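Local coordinates for chromosome-partitioning ATPase Soj (Thermus thermophilus, PDB 1WCV), which hydrolyses ATP and binds double-stranded DNA cooperatively in an ATP-dependent way, forming nucleoprotein filaments, and is probably involved in chromosome partitioning, at residues S51-R56 against F80-A85; G91-L96 against S124-N129; K200-V205 against A239-A244. All coordinates share one frame; numbering follows the deposited sequence.

Contact 1: residues S51-R56 against F80-A85; sequences SGLGVR and FHLLPA
Leu53 and Val55, which touch Leu82 of strand 80-83, flank a turn held by the bond from Gly54 N to Ser51 O, 3.1 Å long. With Val55 N bonded to Thr50 O, this is a Schellman motif that closes helix 48-52 against the sheet of the P-loop NTPase fold. Gly54 is its C-prime residue, and a phi of 68° comes easily to glycine, which has no side chain to collide with the backbone. The turn leaves both neighbours of Gly54 with their CB atoms directed at the strand.

Across the contact itself only apolar side chains meet. Leu53 and Phe80 do so tip to tip: Leu53 CD1 lies near the ring plane, at its edge, 4.0 Å from Phe80 CE2. The Phe80 CB does not point at segment 51-56, but with CG between the backbone N and the carbonyl carbon (chi1 56°) the far end of the ring comes nearer. Leu53 CD1 also lies 4.0 Å from Leu82 CD2, the two leucines crossing obliquely. A leucine suits position 53 because Ile25 of helix 18-33, Leu40 and Val77 also pack on it. Leu82 CD2 has a second partner in Val55 CG2, at 3.7 Å and again tip to tip. Beyond the strand, where Pro84 has no backbone N-H to offer, its ring packs loosely on the valine's other methyl, Val55 CG1 standing 4.3 Å from Pro84 CB.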
loop_
_atom_site.group_PDB
_atom_site.type_symbol
_atom_site.label_atom_id
_atom_site.label_comp_id
_atom_site.label_asym_id
_atom_site.label_seq_id
_atom_site.Cartn_x
_atom_site.Cartn_y
_atom_site.Cartn_z
ATOM N N SER A 51 19.928 -7.088 -19.558
ATOM C CA SER A 51 19.685 -8.490 -19.839
ATOM C C SER A 51 18.256 -8.858 -19.445
ATOM O O SER A 51 17.633 -9.735 -20.052
ATOM C CB SER A 51 20.680 -9.350 -19.058
ATOM O OG SER A 51 20.437 -10.726 -19.275
ATOM N N GLY A 52 17.737 -8.174 -18.430
ATOM C CA GLY A 52 16.388 -8.456 -17.973
ATOM C C GLY A 52 15.360 -7.971 -18.971
ATOM O O GLY A 52 14.177 -8.305 -18.888
ATOM N N LEU A 53 15.824 -7.176 -19.925
ATOM C CA LEU A 53 14.961 -6.624 -20.953
ATOM C C LEU A 53 15.219 -7.264 -22.317
ATOM O O LEU A 53 14.670 -6.829 -23.327
ATOM C CB LEU A 53 15.155 -5.110 -21.021
ATOM C CG LEU A 53 14.565 -4.358 -19.820
ATOM C CD1 LEU A 53 14.891 -2.878 -19.918
ATOM C CD2 LEU A 53 13.055 -4.576 -19.782
ATOM N N GLY A 54 16.053 -8.300 -22.331
ATOM C CA GLY A 54 16.361 -9.001 -23.567
ATOM C C GLY A 54 17.163 -8.189 -24.567
ATOM O O GLY A 54 17.156 -8.484 -25.763
ATOM N N VAL A 55 17.858 -7.166 -24.083
ATOM C CA VAL A 55 18.661 -6.321 -24.952
ATOM C C VAL A 55 20.104 -6.804 -25.011
ATOM O O VAL A 55 20.655 -7.290 -24.023
ATOM C CB VAL A 55 18.628 -4.851 -24.483
ATOM C CG1 VAL A 55 19.563 -4.001 -25.335
ATOM C CG2 VAL A 55 17.206 -4.320 -24.573
ATOM N N ARG A 56 20.702 -6.674 -26.189
ATOM C CA ARG A 56 22.077 -7.092 -26.415
ATOM C C ARG A 56 22.738 -6.077 -27.342
ATOM O O ARG A 56 22.716 -6.234 -28.562
ATOM C CB ARG A 56 22.090 -8.484 -27.052
ATOM C CG ARG A 56 23.472 -9.031 -27.363
ATOM C CD ARG A 56 23.376 -10.413 -27.995
ATOM N NE ARG A 56 24.685 -10.960 -28.345
ATOM C CZ ARG A 56 25.506 -10.424 -29.243
ATOM N NH1 ARG A 56 26.677 -10.994 -29.493
ATOM N NH2 ARG A 56 25.159 -9.320 -29.891
ATOM N N PHE A 80 9.076 2.172 -23.214
ATOM C CA PHE A 80 10.020 3.178 -22.734
ATOM C C PHE A 80 11.369 3.046 -23.429
ATOM O O PHE A 80 11.530 2.227 -24.330
ATOM C CB PHE A 80 10.203 3.104 -21.207
ATOM C CG PHE A 80 10.636 1.756 -20.696
ATOM C CD1 PHE A 80 9.704 0.749 -20.466
ATOM C CD2 PHE A 80 11.978 1.501 -20.415
ATOM C CE1 PHE A 80 10.095 -0.489 -19.964
ATOM C CE2 PHE A 80 12.383 0.266 -19.912
ATOM C CZ PHE A 80 11.444 -0.733 -19.684
ATOM N N HIS A 81 12.333 3.865 -23.023
ATOM C CA HIS A 81 13.660 3.815 -23.626
ATOM C C HIS A 81 14.722 3.363 -22.633
ATOM O O HIS A 81 14.729 3.795 -21.485
ATOM C CB HIS A 81 14.041 5.188 -24.190
ATOM C CG HIS A 81 13.236 5.599 -25.385
ATOM N ND1 HIS A 81 13.375 6.833 -25.984
ATOM C CD2 HIS A 81 12.292 4.940 -26.096
ATOM C CE1 HIS A 81 12.549 6.915 -27.013
ATOM N NE2 HIS A 81 11.881 5.780 -27.103
ATOM N N LEU A 82 15.611 2.489 -23.092
ATOM C CA LEU A 82 16.701 1.969 -22.270
ATOM C C LEU A 82 18.072 2.381 -22.798
ATOM O O LEU A 82 18.355 2.245 -23.987
ATOM C CB LEU A 82 16.656 0.441 -22.223
ATOM C CG LEU A 82 17.925 -0.226 -21.671
ATOM C CD1 LEU A 82 17.919 -0.181 -20.136
ATOM C CD2 LEU A 82 18.008 -1.658 -22.159
ATOM N N LEU A 83 18.912 2.901 -21.908
ATOM C CA LEU A 83 20.279 3.264 -22.264
ATOM C C LEU A 83 21.022 2.087 -21.638
ATOM O O LEU A 83 21.323 2.090 -20.448
ATOM C CB LEU A 83 20.687 4.577 -21.596
ATOM C CG LEU A 83 21.771 5.380 -22.320
ATOM C CD1 LEU A 83 22.304 6.452 -21.390
ATOM C CD2 LEU A 83 22.902 4.464 -22.766
ATOM N N PRO A 84 21.293 1.046 -22.436
ATOM C CA PRO A 84 21.978 -0.171 -22.002
ATOM C C PRO A 84 23.384 -0.059 -21.435
ATOM O O PRO A 84 24.066 0.955 -21.585
ATOM C CB PRO A 84 21.934 -1.044 -23.251
ATOM C CG PRO A 84 22.042 -0.049 -24.338
ATOM C CD PRO A 84 21.087 1.026 -23.896
ATOM N N ALA A 85 23.792 -1.132 -20.768
ATOM C CA ALA A 85 25.110 -1.234 -20.173
ATOM C C ALA A 85 25.793 -2.409 -20.853
ATOM O O ALA A 85 25.135 -3.366 -21.269
ATOM C CB ALA A 85 24.998 -1.482 -18.673
#

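Contact 2: residues G91-L96 against S124-N129; sequences GATVEL and SPLTLN
Leu96 and Asn129 form the close, buried part of a helix-helix packing in the P-loop NTPase domain, where the short segments of helices 89-96 and 125-133 cross at 69° with their axes 9.3 Å apart. The two side chains cross at about a right angle, and Leu96 CB, in a less well ordered residue, comes within 3.4 Å of Asn129 ND2. That amide is held firmly: ND2 donates to Pro125 O at 2.7 Å (N-H...O angle 156°), standing above the carbonyl plane, while Asn129 N reaches the same oxygen from the opposite face. Its other branch, OD1, accepts from Leu103 N, so asparagine suits a buried place that needs both a donor and an acceptor. An alanine here would probably leave Leu103 N without its mate and open a gap beside Leu96 CB, although Pro125 O would keep its backbone bond.

Leu126 completes the buried core. Its CG is anti to the carbonyl carbon (chi1 -86°), which sets CG so that the end of the chain comes nearer the other helix, and its CD2 meets Leu96 CD1 at 3.7 Å.

Thr93 and Pro125, by contrast, are partly exposed. Thr93 crosses Leu126 at about a right angle, its OG1 3.7 Å from Leu126 CG. The Pro125 ring, with CG 3.6 Å from Thr93 O, lies against the last turn of helix 89-96, while on that helix's far side exposed Val94 and Glu95 direct their CB atoms away from helix 125-133. Proline fits a helix's first turn, where a missing N-H costs no helical bond. Ser124, just before it at the N-cap, forms a capping box with Thr127: Ser124 OG takes weak bonds from Leu126 N and Thr127 N, and Ser124 N donates to Thr127 OG1 at 3.1 Å.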
loop_
_atom_site.group_PDB
_atom_site.type_symbol
_atom_site.label_atom_id
_atom_site.label_comp_id
_atom_site.label_asym_id
_atom_site.label_seq_id
_atom_site.Cartn_x
_atom_site.Cartn_y
_atom_site.Cartn_z
ATOM N N GLY A 91 35.382 0.251 -17.731
ATOM C CA GLY A 91 36.434 1.227 -18.028
ATOM C C GLY A 91 36.203 2.549 -17.306
ATOM O O GLY A 91 36.941 2.878 -16.358
ATOM N N ALA A 92 35.131 3.268 -17.648
ATOM C CA ALA A 92 34.824 4.573 -17.047
ATOM C C ALA A 92 34.883 4.668 -15.513
ATOM O O ALA A 92 35.197 5.764 -14.990
ATOM C CB ALA A 92 33.461 5.075 -17.566
ATOM N N THR A 93 34.615 3.577 -14.775
ATOM C CA THR A 93 34.654 3.609 -13.306
ATOM C C THR A 93 36.040 3.976 -12.772
ATOM O O THR A 93 36.187 4.664 -11.741
ATOM C CB THR A 93 34.191 2.256 -12.711
ATOM O OG1 THR A 93 32.977 2.479 -11.966
ATOM C CG2 THR A 93 35.271 1.614 -11.803
ATOM N N VAL A 94 37.067 3.516 -13.483
ATOM C CA VAL A 94 38.403 3.849 -13.104
ATOM C C VAL A 94 38.459 5.384 -13.122
ATOM O O VAL A 94 38.842 5.987 -12.118
ATOM C CB VAL A 94 39.446 3.244 -14.068
ATOM C CG1 VAL A 94 40.703 4.076 -13.967
ATOM C CG2 VAL A 94 39.798 1.772 -13.682
ATOM N N GLU A 95 38.024 6.019 -14.223
ATOM C CA GLU A 95 38.011 7.495 -14.411
ATOM C C GLU A 95 36.863 8.293 -13.726
ATOM O O GLU A 95 37.021 9.521 -13.357
ATOM C CB GLU A 95 37.969 7.784 -15.910
ATOM C CG GLU A 95 38.130 6.547 -16.824
ATOM C CD GLU A 95 37.625 6.824 -18.214
ATOM O OE1 GLU A 95 38.323 6.454 -19.197
ATOM O OE2 GLU A 95 36.514 7.407 -18.353
ATOM N N LEU A 96 35.708 7.644 -13.577
ATOM C CA LEU A 96 34.568 8.281 -12.930
ATOM C C LEU A 96 34.929 8.498 -11.477
ATOM O O LEU A 96 34.369 9.366 -10.819
ATOM C CB LEU A 96 33.306 7.422 -13.041
ATOM C CG LEU A 96 32.716 7.305 -14.450
ATOM C CD1 LEU A 96 31.409 6.547 -14.379
ATOM C CD2 LEU A 96 32.481 8.683 -15.063
ATOM N N SER A 124 29.937 2.176 -5.772
ATOM C CA SER A 124 31.110 2.239 -6.633
ATOM C C SER A 124 31.054 3.626 -7.267
ATOM O O SER A 124 30.127 4.391 -7.006
ATOM C CB SER A 124 31.024 1.169 -7.726
ATOM O OG SER A 124 29.997 1.477 -8.657
ATOM N N PRO A 125 32.049 3.983 -8.086
ATOM C CA PRO A 125 31.960 5.316 -8.687
ATOM C C PRO A 125 30.684 5.468 -9.513
ATOM O O PRO A 125 30.180 6.575 -9.681
ATOM C CB PRO A 125 33.228 5.396 -9.535
ATOM C CG PRO A 125 34.216 4.611 -8.687
ATOM C CD PRO A 125 33.389 3.398 -8.291
ATOM N N LEU A 126 30.166 4.354 -10.024
ATOM C CA LEU A 126 28.940 4.387 -10.818
ATOM C C LEU A 126 27.739 4.631 -9.920
ATOM O O LEU A 126 26.814 5.352 -10.291
ATOM C CB LEU A 126 28.769 3.082 -11.605
ATOM C CG LEU A 126 29.505 3.115 -12.951
ATOM C CD1 LEU A 126 29.662 1.719 -13.526
ATOM C CD2 LEU A 126 28.727 4.015 -13.904
ATOM N N THR A 127 27.762 4.044 -8.730
ATOM C CA THR A 127 26.667 4.243 -7.788
ATOM C C THR A 127 26.693 5.709 -7.386
ATOM O O THR A 127 25.666 6.386 -7.373
ATOM C CB THR A 127 26.854 3.399 -6.519
ATOM O OG1 THR A 127 27.073 2.034 -6.887
ATOM C CG2 THR A 127 25.619 3.499 -5.619
ATOM N N LEU A 128 27.886 6.194 -7.059
ATOM C CA LEU A 128 28.046 7.576 -6.645
ATOM C C LEU A 128 27.608 8.526 -7.755
ATOM O O LEU A 128 26.975 9.544 -7.492
ATOM C CB LEU A 128 29.503 7.841 -6.251
ATOM C CG LEU A 128 29.823 9.196 -5.612
ATOM C CD1 LEU A 128 29.731 10.289 -6.646
ATOM C CD2 LEU A 128 28.863 9.468 -4.464
ATOM N N ASN A 129 27.945 8.204 -8.996
ATOM C CA ASN A 129 27.542 9.061 -10.110
ATOM C C ASN A 129 26.019 9.103 -10.244
ATOM O O ASN A 129 25.449 10.111 -10.665
ATOM C CB ASN A 129 28.170 8.570 -11.419
ATOM C CG ASN A 129 29.461 9.291 -11.746
ATOM O OD1 ASN A 129 29.449 10.406 -12.275
ATOM N ND2 ASN A 129 30.585 8.668 -11.411
#

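Contact 3: residues K200-V205 against A239-A244; sequences KVFWTV and AEEVMA
Glu241 of helix 230-246 reaches into the loop between helices 185-197 and 210-218, which also carries ATP-binding Pro207, and its carboxylate accepts from two successive backbone N-H groups, of Trp203 and Thr204. Three hydrogen bonds carry the contact. Trp203 N gives a nearly straight bond (165°) to Glu241 OE2 at 2.8 Å, and Thr204 N gives one to Glu241 OE1 at 2.9 Å; each oxygen uses its syn lone pair. The third comes from Thr204 OG1, which meets Glu241 OE1 at 2.7 Å nearly along the C-O axis. Glutamate has the length for this, with CG anti to the backbone N (chi1 -160°) and the chain extended beyond it.

Van der Waals contacts flank the carboxylate. Phe202 presents its edge, CD1 lying 3.6 Å from Glu241 CD, with ring and carboxylate planes 83° apart. On the same ring, Phe202 CZ packs on Val242 CG2 at 3.8 Å. In the two-chain assembly, Trp203 packs on Glu241 of the second subunit, and Glu241 on its Trp203.

Arg245 makes a cation-pi contact with Phe202 and a long, weak ion pair with Glu241 OE2. Three donors and a nearby arginine would favour an ionised carboxylate, buried while fixing the loop's path.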
loop_
_atom_site.group_PDB
_atom_site.type_symbol
_atom_site.label_atom_id
_atom_site.label_comp_id
_atom_site.label_asym_id
_atom_site.label_seq_id
_atom_site.Cartn_x
_atom_site.Cartn_y
_atom_site.Cartn_z
ATOM N N LYS A 200 8.819 6.823 5.484
ATOM C CA LYS A 200 9.782 6.650 4.408
ATOM C C LYS A 200 9.559 5.348 3.650
ATOM O O LYS A 200 9.959 5.220 2.496
ATOM C CB LYS A 200 11.204 6.687 4.967
ATOM C CG LYS A 200 11.576 8.026 5.585
ATOM C CD LYS A 200 12.999 8.029 6.096
ATOM C CE LYS A 200 13.169 7.091 7.272
ATOM N NZ LYS A 200 14.547 7.162 7.828
ATOM N N VAL A 201 8.894 4.389 4.283
ATOM C CA VAL A 201 8.658 3.100 3.637
ATOM C C VAL A 201 7.375 3.142 2.829
ATOM O O VAL A 201 6.322 3.522 3.355
ATOM C CB VAL A 201 8.540 1.974 4.691
ATOM C CG1 VAL A 201 8.440 0.606 3.998
ATOM C CG2 VAL A 201 9.742 2.028 5.645
ATOM N N PHE A 202 7.465 2.783 1.549
ATOM C CA PHE A 202 6.286 2.758 0.690
ATOM C C PHE A 202 5.284 1.771 1.276
ATOM O O PHE A 202 5.672 0.755 1.843
ATOM C CB PHE A 202 6.644 2.275 -0.713
ATOM C CG PHE A 202 7.357 3.292 -1.554
ATOM C CD1 PHE A 202 6.664 4.382 -2.085
ATOM C CD2 PHE A 202 8.711 3.138 -1.863
ATOM C CE1 PHE A 202 7.299 5.297 -2.911
ATOM C CE2 PHE A 202 9.362 4.055 -2.695
ATOM C CZ PHE A 202 8.655 5.136 -3.221
ATOM N N TRP A 203 3.998 2.076 1.123
ATOM C CA TRP A 203 2.950 1.186 1.595
ATOM C C TRP A 203 2.817 -0.007 0.656
ATOM O O TRP A 203 2.463 -1.099 1.079
ATOM C CB TRP A 203 1.620 1.937 1.695
ATOM C CG TRP A 203 1.561 2.763 2.928
ATOM C CD1 TRP A 203 1.620 4.126 3.010
ATOM C CD2 TRP A 203 1.546 2.280 4.277
ATOM N NE1 TRP A 203 1.650 4.518 4.326
ATOM C CE2 TRP A 203 1.609 3.408 5.124
ATOM C CE3 TRP A 203 1.492 1.004 4.850
ATOM C CZ2 TRP A 203 1.621 3.297 6.518
ATOM C CZ3 TRP A 203 1.504 0.894 6.234
ATOM C CH2 TRP A 203 1.570 2.037 7.050
ATOM N N THR A 204 3.099 0.206 -0.627
ATOM C CA THR A 204 3.033 -0.888 -1.587
ATOM C C THR A 204 4.254 -1.771 -1.346
ATOM O O THR A 204 5.380 -1.283 -1.256
ATOM C CB THR A 204 3.080 -0.374 -3.038
ATOM O OG1 THR A 204 2.020 0.566 -3.244
ATOM C CG2 THR A 204 2.939 -1.535 -4.025
ATOM N N VAL A 205 4.021 -3.069 -1.239
ATOM C CA VAL A 205 5.082 -4.026 -1.007
ATOM C C VAL A 205 5.056 -5.005 -2.165
ATOM O O VAL A 205 3.973 -5.420 -2.584
ATOM C CB VAL A 205 4.825 -4.770 0.326
ATOM C CG1 VAL A 205 5.767 -5.969 0.478
ATOM C CG2 VAL A 205 5.020 -3.814 1.483
ATOM N N ALA A 239 3.902 2.371 -9.076
ATOM C CA ALA A 239 4.109 3.494 -9.982
ATOM C C ALA A 239 3.213 4.652 -9.547
ATOM O O ALA A 239 3.610 5.816 -9.602
ATOM C CB ALA A 239 3.800 3.082 -11.425
ATOM N N GLU A 240 2.003 4.325 -9.100
ATOM C CA GLU A 240 1.071 5.351 -8.636
ATOM C C GLU A 240 1.572 5.971 -7.329
ATOM O O GLU A 240 1.493 7.183 -7.134
ATOM C CB GLU A 240 -0.324 4.746 -8.413
ATOM C CG GLU A 240 -1.033 4.305 -9.684
ATOM C CD GLU A 240 -2.386 3.668 -9.410
ATOM O OE1 GLU A 240 -2.432 2.608 -8.752
ATOM O OE2 GLU A 240 -3.410 4.229 -9.847
ATOM N N GLU A 241 2.098 5.140 -6.432
ATOM C CA GLU A 241 2.580 5.650 -5.165
ATOM C C GLU A 241 3.832 6.492 -5.390
ATOM O O GLU A 241 4.028 7.520 -4.741
ATOM C CB GLU A 241 2.856 4.505 -4.180
ATOM C CG GLU A 241 2.874 4.996 -2.734
ATOM C CD GLU A 241 3.133 3.904 -1.724
ATOM O OE1 GLU A 241 3.131 2.709 -2.103
ATOM O OE2 GLU A 241 3.332 4.255 -0.540
ATOM N N VAL A 242 4.676 6.062 -6.323
ATOM C CA VAL A 242 5.871 6.828 -6.629
ATOM C C VAL A 242 5.472 8.181 -7.225
ATOM O O VAL A 242 6.015 9.213 -6.835
ATOM C CB VAL A 242 6.791 6.072 -7.616
ATOM C CG1 VAL A 242 7.790 7.052 -8.260
ATOM C CG2 VAL A 242 7.553 4.969 -6.871
ATOM N N MET A 243 4.520 8.196 -8.156
ATOM C CA MET A 243 4.109 9.479 -8.732
ATOM C C MET A 243 3.504 10.394 -7.669
ATOM O O MET A 243 3.684 11.608 -7.712
ATOM C CB MET A 243 3.106 9.294 -9.872
ATOM C CG MET A 243 3.730 8.900 -11.197
ATOM S SD MET A 243 5.257 9.821 -11.603
ATOM C CE MET A 243 4.704 11.567 -11.548
ATOM N N ALA A 244 2.779 9.811 -6.719
ATOM C CA ALA A 244 2.185 10.600 -5.650
ATOM C C ALA A 244 3.293 11.274 -4.837
ATOM O O ALA A 244 3.184 12.440 -4.470
ATOM C CB ALA A 244 1.343 9.711 -4.752
#

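In the fold
The contacts follow one another along the chain without touching. Contacts 1 and 2 both belong to the AAA domain and are linked by the short passage from strand 80-83 to helix 89-96; their centres are about 20 Å apart and their nearest atoms about 8 Å. Contact 3 lies on the opposite side of the chain's centre from both, its centre about 24 Å from that of contact 1 and about 29 Å from that of contact 2. Each lies within about 10 Å, side chain to side chain, of a ligand-binding residue: Leu53 about 8 Å from Thr21, a magnesium ligand, Leu126 about 10 Å from ATP-binding Lys20, and Thr204 about 7 Å from its sequence neighbour Pro207, which binds ATP.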